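Local coordinates for mediator of RNA polymerase II transcription subunit 18 (PDB 3C0T), which serves as a component of the Mediator coactivator complex, which conveys information from gene-specific regulatory proteins to the basal RNA polymerase II transcription machinery, at residues 37-42 and 118-123; 79-84 and 97-102; 33-38 and 148-153; 1-6 and 170-175. All blocks are in the same frame, centred on the assembly; numbering follows the deposited sequence.

Interaction 1 (37-42 and 118-123); sequences VVYRPK and YEFSHE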
# COMPACT_ATOMS: atom_id res chain seq x y z
N VAL A 37 9.39 -4.64 -3.69
CA VAL A 37 10.25 -5.78 -3.35
C VAL A 37 10.59 -5.57 -1.88
O VAL A 37 11.00 -4.48 -1.46
CB VAL A 37 11.55 -5.84 -4.22
CG1 VAL A 37 11.22 -5.48 -5.66
CG2 VAL A 37 12.60 -4.91 -3.67
N VAL A 38 10.39 -6.61 -1.08
CA VAL A 38 10.65 -6.52 0.35
C VAL A 38 11.86 -7.33 0.76
O VAL A 38 12.05 -8.46 0.30
CB VAL A 38 9.40 -6.99 1.14
CG1 VAL A 38 9.63 -6.84 2.63
CG2 VAL A 38 8.18 -6.19 0.69
N TYR A 39 12.70 -6.75 1.63
CA TYR A 39 13.91 -7.41 2.13
C TYR A 39 13.88 -7.52 3.64
O TYR A 39 13.50 -6.58 4.34
CB TYR A 39 15.16 -6.64 1.72
CG TYR A 39 15.55 -6.83 0.28
CD1 TYR A 39 14.91 -6.12 -0.74
CD2 TYR A 39 16.56 -7.73 -0.07
CE1 TYR A 39 15.26 -6.31 -2.07
CE2 TYR A 39 16.91 -7.92 -1.41
CZ TYR A 39 16.26 -7.21 -2.40
OH TYR A 39 16.60 -7.40 -3.71
N ARG A 40 14.31 -8.66 4.14
CA ARG A 40 14.33 -8.88 5.58
C ARG A 40 15.77 -9.06 6.04
O ARG A 40 16.64 -9.44 5.25
CB ARG A 40 13.54 -10.14 5.92
CG ARG A 40 14.15 -11.37 5.31
CD ARG A 40 13.34 -12.60 5.58
NE ARG A 40 14.01 -13.76 4.99
CZ ARG A 40 13.56 -15.01 5.06
NH1 ARG A 40 14.25 -15.99 4.50
NH2 ARG A 40 12.42 -15.27 5.69
N PRO A 41 16.04 -8.79 7.32
CA PRO A 41 17.39 -8.94 7.87
C PRO A 41 17.92 -10.35 7.63
O PRO A 41 17.18 -11.32 7.79
CB PRO A 41 17.19 -8.62 9.35
CG PRO A 41 16.10 -7.59 9.31
CD PRO A 41 15.13 -8.21 8.33
N LYS A 42 19.19 -10.45 7.25
CA LYS A 42 19.82 -11.75 6.97
C LYS A 42 20.36 -12.42 8.24
O LYS A 42 19.63 -12.62 9.22
CB LYS A 42 20.97 -11.54 5.97
CG LYS A 42 21.48 -12.81 5.30
CD LYS A 42 22.67 -12.50 4.40
CE LYS A 42 22.33 -11.47 3.32
NZ LYS A 42 23.49 -11.12 2.45
N TYR A 118 20.76 -7.75 4.18
CA TYR A 118 19.36 -8.11 4.00
C TYR A 118 19.21 -9.11 2.86
O TYR A 118 20.03 -9.15 1.95
CB TYR A 118 18.51 -6.88 3.67
CG TYR A 118 18.38 -5.87 4.80
CD1 TYR A 118 19.41 -4.98 5.09
CD2 TYR A 118 17.21 -5.80 5.56
CE1 TYR A 118 19.29 -4.04 6.11
CE2 TYR A 118 17.07 -4.86 6.59
CZ TYR A 118 18.11 -3.99 6.86
OH TYR A 118 17.97 -3.06 7.86
N GLU A 119 18.16 -9.92 2.93
CA GLU A 119 17.91 -10.88 1.87
C GLU A 119 16.48 -10.75 1.36
O GLU A 119 15.57 -10.37 2.10
CB GLU A 119 18.16 -12.31 2.38
CG GLU A 119 17.28 -12.73 3.54
CD GLU A 119 17.60 -14.14 4.04
OE1 GLU A 119 16.86 -14.63 4.92
OE2 GLU A 119 18.57 -14.75 3.55
N PHE A 120 16.28 -11.06 0.09
CA PHE A 120 14.97 -10.99 -0.54
C PHE A 120 13.91 -11.82 0.17
O PHE A 120 14.11 -13.01 0.43
CB PHE A 120 15.08 -11.44 -2.00
CG PHE A 120 13.76 -11.48 -2.71
CD1 PHE A 120 13.09 -10.30 -3.05
CD2 PHE A 120 13.16 -12.70 -3.01
CE1 PHE A 120 11.85 -10.34 -3.67
CE2 PHE A 120 11.92 -12.75 -3.64
CZ PHE A 120 11.26 -11.56 -3.97
N SER A 121 12.77 -11.20 0.47
CA SER A 121 11.66 -11.90 1.11
C SER A 121 10.58 -12.20 0.07
O SER A 121 10.34 -13.36 -0.29
CB SER A 121 11.08 -11.06 2.24
OG SER A 121 9.92 -11.68 2.78
N HIS A 122 9.91 -11.15 -0.40
CA HIS A 122 8.85 -11.30 -1.40
C HIS A 122 8.68 -10.02 -2.21
O HIS A 122 9.27 -8.98 -1.89
CB HIS A 122 7.53 -11.64 -0.72
CG HIS A 122 7.11 -10.65 0.33
ND1 HIS A 122 7.80 -10.49 1.52
CD2 HIS A 122 6.09 -9.77 0.37
CE1 HIS A 122 7.22 -9.56 2.24
NE2 HIS A 122 6.17 -9.10 1.57
N GLU A 123 7.88 -10.10 -3.26
CA GLU A 123 7.62 -8.96 -4.11
C GLU A 123 6.21 -9.02 -4.66
O GLU A 123 5.61 -10.10 -4.75
CB GLU A 123 8.61 -8.91 -5.27
CG GLU A 123 8.51 -10.11 -6.22
CD GLU A 123 9.44 -9.97 -7.41
OE1 GLU A 123 10.51 -9.36 -7.26
OE2 GLU A 123 9.10 -10.49 -8.50
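Ser121 and His122 both face Val38 across antiparallel strands 27-41 and 118-133, and so form a classic beta bulge. Val38 N donates to His122 O (2.7 Å), while Val38 O receives Ser121 N (2.8 Å): one residue is bonded to two successive ones. With His122 CG between the backbone N and the carbonyl carbon (chi1 56°), the imidazole runs beside Val38, pointing the same way. Val38 CB then lies over one ring face, 3.9 Å from the His122 centroid and offset toward the rim, a CH-pi contact. Ser121 OG meets His122 ND1 at the ring edge (2.7 Å) and helps to fix the ring's rotation; NE2 bonds to the backbone of another protein's chain. Beyond the bulge, Arg40 and Glu119 have the same first torsion as His122 and run out extended, their end planes 32° apart. Glu119 OE1 sits between Arg40 NE and NH1, 3.0 Å from each, in a salt bridge whose two hydrogen bonds are both strongly bent and weak. The Tyr39 ring lies on the other face of the sheet, against helix 109-115, with its CD2 atom 3.3 Å from Phe120 N.

Interaction 2 (79-84 and 97-102); sequences SMYLEG and RPVNRA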
# COMPACT_ATOMS: atom_id res chain seq x y z
N SER A 79 11.91 4.08 -3.70
CA SER A 79 11.60 4.70 -2.44
C SER A 79 11.78 3.53 -1.48
O SER A 79 11.38 2.40 -1.76
CB SER A 79 10.16 5.20 -2.42
OG SER A 79 10.06 6.43 -3.12
N MET A 80 12.42 3.80 -0.35
CA MET A 80 12.68 2.76 0.62
C MET A 80 11.87 3.01 1.88
O MET A 80 11.97 4.07 2.50
CB MET A 80 14.17 2.74 0.92
CG MET A 80 14.67 1.51 1.62
SD MET A 80 16.47 1.43 1.40
CE MET A 80 16.97 2.84 2.35
N TYR A 81 11.05 2.03 2.26
CA TYR A 81 10.21 2.20 3.44
C TYR A 81 10.46 1.25 4.59
O TYR A 81 10.88 0.10 4.42
CB TYR A 81 8.74 2.07 3.06
CG TYR A 81 8.19 3.16 2.16
CD1 TYR A 81 8.40 3.13 0.78
CD2 TYR A 81 7.41 4.19 2.69
CE1 TYR A 81 7.84 4.09 -0.05
CE2 TYR A 81 6.85 5.16 1.86
CZ TYR A 81 7.07 5.11 0.50
OH TYR A 81 6.50 6.07 -0.32
N LEU A 82 10.16 1.75 5.78
CA LEU A 82 10.24 0.99 7.02
C LEU A 82 8.86 1.24 7.63
O LEU A 82 8.55 2.35 8.05
CB LEU A 82 11.33 1.52 7.95
CG LEU A 82 12.76 1.03 7.67
CD1 LEU A 82 13.70 1.63 8.70
CD2 LEU A 82 12.81 -0.50 7.73
N GLU A 83 8.03 0.21 7.64
CA GLU A 83 6.68 0.35 8.18
C GLU A 83 6.53 -0.42 9.48
O GLU A 83 6.74 -1.63 9.52
CB GLU A 83 5.66 -0.11 7.13
CG GLU A 83 5.93 0.49 5.75
CD GLU A 83 4.92 0.07 4.69
OE1 GLU A 83 4.41 -1.06 4.77
OE2 GLU A 83 4.67 0.88 3.77
N GLY A 84 6.18 0.30 10.53
CA GLY A 84 6.00 -0.33 11.83
C GLY A 84 4.61 -0.90 11.98
O GLY A 84 3.77 -0.77 11.08
N ARG A 97 0.28 4.23 12.44
CA ARG A 97 1.46 3.40 12.39
C ARG A 97 2.65 4.23 11.94
O ARG A 97 2.50 5.18 11.17
CB ARG A 97 1.27 2.23 11.42
CG ARG A 97 1.09 2.66 10.00
CD ARG A 97 1.14 1.49 9.06
NE ARG A 97 1.01 1.93 7.68
CZ ARG A 97 1.32 1.19 6.62
NH1 ARG A 97 1.79 -0.03 6.78
NH2 ARG A 97 1.16 1.69 5.41
N PRO A 98 3.85 3.90 12.44
CA PRO A 98 5.07 4.63 12.07
C PRO A 98 5.46 4.29 10.64
O PRO A 98 5.35 3.13 10.22
CB PRO A 98 6.11 4.12 13.07
CG PRO A 98 5.29 3.55 14.20
CD PRO A 98 4.13 2.91 13.49
N VAL A 99 5.89 5.28 9.88
CA VAL A 99 6.31 5.05 8.50
C VAL A 99 7.49 5.95 8.19
O VAL A 99 7.39 7.17 8.31
CB VAL A 99 5.19 5.35 7.49
CG1 VAL A 99 5.75 5.33 6.07
CG2 VAL A 99 4.08 4.34 7.63
N ASN A 100 8.61 5.35 7.80
CA ASN A 100 9.80 6.12 7.46
C ASN A 100 10.15 5.86 6.01
O ASN A 100 10.10 4.72 5.55
CB ASN A 100 10.95 5.73 8.38
CG ASN A 100 10.66 6.07 9.83
OD1 ASN A 100 10.54 7.24 10.19
ND2 ASN A 100 10.53 5.04 10.67
N ARG A 101 10.50 6.92 5.31
CA ARG A 101 10.82 6.83 3.89
C ARG A 101 12.10 7.56 3.51
O ARG A 101 12.48 8.55 4.13
CB ARG A 101 9.65 7.41 3.09
CG ARG A 101 9.91 7.67 1.62
CD ARG A 101 8.67 8.27 0.99
NE ARG A 101 8.25 9.47 1.71
CZ ARG A 101 7.01 9.94 1.74
NH1 ARG A 101 6.03 9.32 1.09
NH2 ARG A 101 6.73 11.05 2.43
N ALA A 102 12.75 7.04 2.47
CA ALA A 102 13.97 7.61 1.94
C ALA A 102 14.04 7.14 0.49
O ALA A 102 13.81 5.98 0.21
CB ALA A 102 15.18 7.10 2.72
O HOH W 1 2.65 -1.79 8.77
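Arg97 NH1 is gripped from two quarters: Glu83 OE1 stands 3.5 Å away in a long salt bridge, and a water accepts from NH1 at 2.8 Å at the edge of the guanidinium. The same water donates to Gly84 O, tying the arginine to the backbone of the facing strand as well as to its carboxylate. Glu83 and Arg97 lie side by side and point the same way, with their planar ends turned 57° apart. The stronger partner of this arginine is Glu3, whose carboxylate forms a salt bridge with NH2, so the guanidinium probably spreads its charge over two acids. Strands 78-83 and 95-104 form an antiparallel beta hairpin, one segment of the curled sheet wall. Its backbone ladder includes Met80 N to Ala102 O and Leu82 N to Asn100 O, and ends in Gly84 N donating to Pro98 O at 3.0 Å. On the face that carries Glu83, Arg101 runs alongside Tyr81 and lays its CG over one ring face, 4.2 Å from the Tyr81 centroid in a CH-pi contact. The bend at chi3 (55°) swings Arg101 NE off the extended line, and the guanidinium plane ends 68° from the ring, with Tyr81 OH at its edge. Val99 CG1 meets the Tyr81 ring at its edge, 3.9 Å from CD2, and the Trp36 ring packs against the same tyrosine. On the other face, Leu82 CB and Asn100 CB are 4.2 Å apart.

Interaction 3 (33-38 and 148-153); sequences LEFWVV and QQRSIK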
# COMPACT_ATOMS: atom_id res chain seq x y z
N LEU A 33 0.70 2.35 -10.37
CA LEU A 33 1.26 1.07 -10.81
C LEU A 33 2.66 1.03 -10.21
O LEU A 33 3.58 1.67 -10.72
CB LEU A 33 1.33 0.95 -12.33
CG LEU A 33 1.62 -0.50 -12.75
CD1 LEU A 33 0.42 -1.38 -12.40
CD2 LEU A 33 1.90 -0.58 -14.25
N GLU A 34 2.81 0.29 -9.11
CA GLU A 34 4.09 0.20 -8.40
C GLU A 34 4.62 -1.22 -8.27
O GLU A 34 3.86 -2.18 -8.15
CB GLU A 34 3.95 0.79 -6.99
CG GLU A 34 3.26 2.15 -6.94
CD GLU A 34 2.85 2.56 -5.53
OE1 GLU A 34 2.49 1.68 -4.71
OE2 GLU A 34 2.85 3.78 -5.24
N PHE A 35 5.95 -1.35 -8.28
CA PHE A 35 6.58 -2.65 -8.10
C PHE A 35 7.23 -2.58 -6.72
O PHE A 35 8.04 -1.69 -6.44
CB PHE A 35 7.65 -2.89 -9.16
CG PHE A 35 8.00 -4.34 -9.34
CD1 PHE A 35 7.52 -5.06 -10.44
CD2 PHE A 35 8.77 -5.00 -8.40
CE1 PHE A 35 7.80 -6.42 -10.59
CE2 PHE A 35 9.06 -6.37 -8.54
CZ PHE A 35 8.58 -7.08 -9.63
N TRP A 36 6.85 -3.51 -5.84
CA TRP A 36 7.39 -3.56 -4.49
C TRP A 36 8.21 -4.81 -4.27
O TRP A 36 7.78 -5.91 -4.62
CB TRP A 36 6.26 -3.57 -3.45
CG TRP A 36 5.52 -2.29 -3.29
CD1 TRP A 36 4.50 -1.84 -4.08
CD2 TRP A 36 5.72 -1.29 -2.28
NE1 TRP A 36 4.06 -0.62 -3.63
CE2 TRP A 36 4.79 -0.27 -2.52
CE3 TRP A 36 6.60 -1.17 -1.19
CZ2 TRP A 36 4.70 0.88 -1.71
CZ3 TRP A 36 6.51 -0.03 -0.39
CH2 TRP A 36 5.57 0.98 -0.65
N VAL A 37 9.39 -4.64 -3.69
CA VAL A 37 10.25 -5.78 -3.35
C VAL A 37 10.59 -5.57 -1.88
O VAL A 37 11.00 -4.48 -1.46
CB VAL A 37 11.55 -5.84 -4.22
CG1 VAL A 37 11.22 -5.48 -5.66
CG2 VAL A 37 12.60 -4.91 -3.67
N VAL A 38 10.39 -6.61 -1.08
CA VAL A 38 10.65 -6.52 0.35
C VAL A 38 11.86 -7.33 0.76
O VAL A 38 12.05 -8.46 0.30
CB VAL A 38 9.40 -6.99 1.14
CG1 VAL A 38 9.63 -6.84 2.63
CG2 VAL A 38 8.18 -6.19 0.69
N GLN A 148 6.75 -13.23 -13.88
CA GLN A 148 8.16 -13.63 -13.82
C GLN A 148 8.81 -12.74 -12.75
O GLN A 148 8.62 -11.52 -12.76
CB GLN A 148 8.83 -13.39 -15.17
CG GLN A 148 9.88 -14.41 -15.55
CD GLN A 148 9.26 -15.70 -16.08
OE1 GLN A 148 8.48 -16.36 -15.39
NE2 GLN A 148 9.60 -16.05 -17.32
N GLN A 149 9.59 -13.33 -11.85
CA GLN A 149 10.21 -12.54 -10.81
C GLN A 149 10.97 -11.31 -11.32
O GLN A 149 11.75 -11.40 -12.26
CB GLN A 149 11.15 -13.41 -9.96
CG GLN A 149 11.80 -12.64 -8.82
CD GLN A 149 12.38 -13.55 -7.75
OE1 GLN A 149 11.64 -14.28 -7.07
NE2 GLN A 149 13.69 -13.52 -7.58
N ARG A 150 10.71 -10.16 -10.70
CA ARG A 150 11.33 -8.88 -11.04
C ARG A 150 11.04 -8.44 -12.47
O ARG A 150 11.81 -7.70 -13.08
CB ARG A 150 12.84 -8.94 -10.80
CG ARG A 150 13.50 -7.59 -10.44
CD ARG A 150 12.83 -6.93 -9.22
NE ARG A 150 12.67 -7.87 -8.12
CZ ARG A 150 13.64 -8.26 -7.30
NH1 ARG A 150 14.87 -7.78 -7.44
NH2 ARG A 150 13.38 -9.15 -6.35
N SER A 151 9.90 -8.89 -13.00
CA SER A 151 9.50 -8.54 -14.36
C SER A 151 8.32 -7.57 -14.37
O SER A 151 7.36 -7.73 -13.63
CB SER A 151 9.13 -9.81 -15.14
OG SER A 151 8.63 -9.48 -16.43
N ILE A 152 8.40 -6.56 -15.23
CA ILE A 152 7.33 -5.58 -15.35
C ILE A 152 6.57 -5.82 -16.65
O ILE A 152 5.73 -5.01 -17.05
CB ILE A 152 7.88 -4.14 -15.36
CG1 ILE A 152 8.89 -3.98 -16.49
CG2 ILE A 152 8.51 -3.83 -14.02
CD1 ILE A 152 9.44 -2.57 -16.63
N LYS A 153 6.87 -6.94 -17.31
CA LYS A 153 6.19 -7.27 -18.55
C LYS A 153 4.88 -8.00 -18.25
O LYS A 153 4.89 -9.04 -17.57
CB LYS A 153 7.07 -8.15 -19.45
CG LYS A 153 8.37 -7.49 -19.89
CD LYS A 153 9.07 -8.27 -21.01
CE LYS A 153 9.33 -9.72 -20.62
NZ LYS A 153 10.15 -9.84 -19.38
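A type II beta turn from Gln148 to Ser151, in the loop between strands 136-146 and 156-158, rests on strand 27-41 through the ring of Phe35. The turn is closed by Ser151 N donating to Gln148 O (2.9 Å), and Arg150 takes the position with positive phi (61°). Its CA lies 3.6 Å from Phe35 CZ. Farther round the ring, Ser151 O approaches the edge near the ring plane, 3.3 Å from Phe35 CE1, and Ile152 CG2 touches Phe35 CD1 at 3.9 Å. The Arg150 chain crosses Phe35 at about a right angle; its bend at chi2 (55°) puts CD 3.9 Å from Phe35 CE2, and a second bend at chi3 (48°) brings NE to 3.7 Å from Val37 CG1. That methyl lies over one face of the guanidinium, toward its rim. The charge itself is met by Glu123, in a salt bridge to NE. Trp72 adds its own ring beside Phe35 and donates to Arg150 O. An alanine in place of Phe35 would probably open a gap between strand and turn, leaving Arg150 CD, Ser151 O and Ile152 CG2 without the ring they now border. Ser151, the last residue of the turn, accepts at OG from Lys153 N (3.2 Å), so a type II turn runs into an ST turn that shares this serine.

Interaction 4 (1-6 and 170-175); sequences MQELYL and YTHVAD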
# COMPACT_ATOMS: atom_id res chain seq x y z
N MET A 1 7.97 9.39 10.87
CA MET A 1 6.73 9.89 10.22
C MET A 1 5.56 9.03 10.67
O MET A 1 5.70 7.82 10.84
CB MET A 1 6.90 9.85 8.69
CG MET A 1 5.72 10.37 7.89
SD MET A 1 6.14 10.63 6.14
CE MET A 1 6.30 8.94 5.56
N GLN A 2 4.41 9.66 10.88
CA GLN A 2 3.23 8.96 11.36
C GLN A 2 2.15 8.88 10.29
O GLN A 2 1.79 9.89 9.68
CB GLN A 2 2.68 9.69 12.59
CG GLN A 2 2.25 8.81 13.75
CD GLN A 2 3.41 8.07 14.37
OE1 GLN A 2 4.45 8.65 14.65
NE2 GLN A 2 3.23 6.77 14.62
N GLU A 3 1.63 7.68 10.05
CA GLU A 3 0.57 7.50 9.07
C GLU A 3 -0.76 7.21 9.76
O GLU A 3 -0.88 6.22 10.49
CB GLU A 3 0.89 6.35 8.10
CG GLU A 3 -0.24 6.09 7.09
CD GLU A 3 0.09 5.01 6.07
OE1 GLU A 3 1.08 5.17 5.32
OE2 GLU A 3 -0.63 3.99 6.01
N LEU A 4 -1.74 8.08 9.56
CA LEU A 4 -3.07 7.87 10.13
C LEU A 4 -3.88 7.32 8.95
O LEU A 4 -3.80 7.85 7.84
CB LEU A 4 -3.66 9.19 10.66
CG LEU A 4 -2.87 9.82 11.82
CD1 LEU A 4 -1.64 10.54 11.28
CD2 LEU A 4 -3.77 10.80 12.58
N TYR A 5 -4.67 6.28 9.18
CA TYR A 5 -5.39 5.69 8.06
C TYR A 5 -6.68 4.97 8.40
O TYR A 5 -7.02 4.75 9.56
CB TYR A 5 -4.46 4.68 7.38
CG TYR A 5 -4.16 3.51 8.29
CD1 TYR A 5 -4.98 2.37 8.27
CD2 TYR A 5 -3.12 3.56 9.22
CE1 TYR A 5 -4.77 1.32 9.16
CE2 TYR A 5 -2.90 2.51 10.12
CZ TYR A 5 -3.73 1.40 10.09
OH TYR A 5 -3.54 0.37 10.99
N LEU A 6 -7.38 4.57 7.34
CA LEU A 6 -8.63 3.81 7.44
C LEU A 6 -8.58 2.84 6.28
O LEU A 6 -8.05 3.16 5.22
CB LEU A 6 -9.84 4.73 7.29
CG LEU A 6 -10.11 5.66 8.48
CD1 LEU A 6 -11.29 6.57 8.17
CD2 LEU A 6 -10.39 4.81 9.73
N TYR A 170 -5.46 7.54 3.86
CA TYR A 170 -4.41 7.91 4.78
C TYR A 170 -3.88 9.33 4.61
O TYR A 170 -4.16 10.01 3.62
CB TYR A 170 -3.22 6.95 4.63
CG TYR A 170 -2.58 6.99 3.25
CD1 TYR A 170 -3.11 6.26 2.19
CD2 TYR A 170 -1.46 7.80 3.00
CE1 TYR A 170 -2.55 6.34 0.90
CE2 TYR A 170 -0.90 7.89 1.73
CZ TYR A 170 -1.45 7.16 0.68
OH TYR A 170 -0.93 7.27 -0.60
N THR A 171 -3.11 9.75 5.60
CA THR A 171 -2.47 11.04 5.59
C THR A 171 -1.23 10.89 6.46
O THR A 171 -1.20 10.04 7.35
CB THR A 171 -3.37 12.15 6.12
OG1 THR A 171 -2.72 13.41 5.91
CG2 THR A 171 -3.66 11.97 7.61
N HIS A 172 -0.20 11.68 6.19
CA HIS A 172 1.03 11.61 6.95
C HIS A 172 1.29 12.85 7.80
O HIS A 172 1.04 13.98 7.36
CB HIS A 172 2.22 11.41 6.01
CG HIS A 172 2.22 10.09 5.29
ND1 HIS A 172 2.27 8.88 5.94
CD2 HIS A 172 2.18 9.80 3.96
CE1 HIS A 172 2.28 7.90 5.06
NE2 HIS A 172 2.22 8.44 3.85
N VAL A 173 1.80 12.63 9.00
CA VAL A 173 2.14 13.70 9.92
C VAL A 173 3.63 13.54 10.25
O VAL A 173 4.04 12.55 10.86
CB VAL A 173 1.32 13.63 11.22
CG1 VAL A 173 1.76 14.73 12.18
CG2 VAL A 173 -0.17 13.78 10.90
N ALA A 174 4.43 14.51 9.82
CA ALA A 174 5.88 14.48 10.03
C ALA A 174 6.33 14.29 11.48
O ALA A 174 7.15 13.41 11.77
CB ALA A 174 6.50 15.76 9.47
N ASP A 175 5.79 15.10 12.38
CA ASP A 175 6.16 15.03 13.79
C ASP A 175 5.03 14.49 14.66
O ASP A 175 3.99 15.13 14.79
CB ASP A 175 6.56 16.43 14.27
CG ASP A 175 6.99 16.46 15.73
OD1 ASP A 175 7.19 17.57 16.26
OD2 ASP A 175 7.13 15.37 16.34
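Glu3 CG lies anti to the backbone N (chi1 177°) and His172 CG anti to its carbonyl carbon (chi1 -66°), and the two side chains run alongside each other, pointing the same way. The extended glutamate brings OE1 to 3.0 Å from His172 CE1, near the plane of the ring. Met1 approaches from the ring's face: a bend at chi3 (71°) places CE over the ring centre, 4.1 Å from the His172 centroid, as a CH-pi contact, while SD lies obliquely to the ring. The imidazole is thus packed at an edge and on a face, though its buried ND1 has no polar partner in the model. Glu3 OE2 forms a salt bridge with Arg97 of the adjoining strand, and Glu3 CG lies 4.0 Å from Tyr170 CB. An alanine at Glu3 would remove the carboxylate, and would probably leave the charge of Arg97 less well balanced and the CE1 edge of His172 less firmly packed. On the opposite face of the sheet, Leu4 CD1 meets Val173 CG2 at 3.6 Å beneath helix 179-196. The backbones are joined by paired bonds between Gln2 and Val173, and between Leu4 and Thr171, where Leu4 N donates to Thr171 O at 3.0 Å. With this antiparallel ladder the first and last strands of the chain close the curled sheet into a beta barrel.

How the interactions relate
All four contacts belong to one curled antiparallel sheet, and their sequence order is nested: interaction 4 joins the first and last strands of the chain and encloses the other three, and interaction 2 lies within the loops closed by interactions 1 and 3. Interactions 1 and 3 share strand 27-41, have centres about 14 Å apart, and are bound by the salt bridge between Glu123 and Arg150. Interactions 2 and 4, about 11 Å between centres, meet along neighbouring strands 95-104 and 2-10. Trp36 against Tyr81 connects interactions 2 and 3, whereas interactions 3 and 4, about 26 Å between centres, sit on opposite sides of the chain's centre. One local hairpin and two pairings distant in sequence thus build the barrel wall, and a loop packs on it in interaction 3.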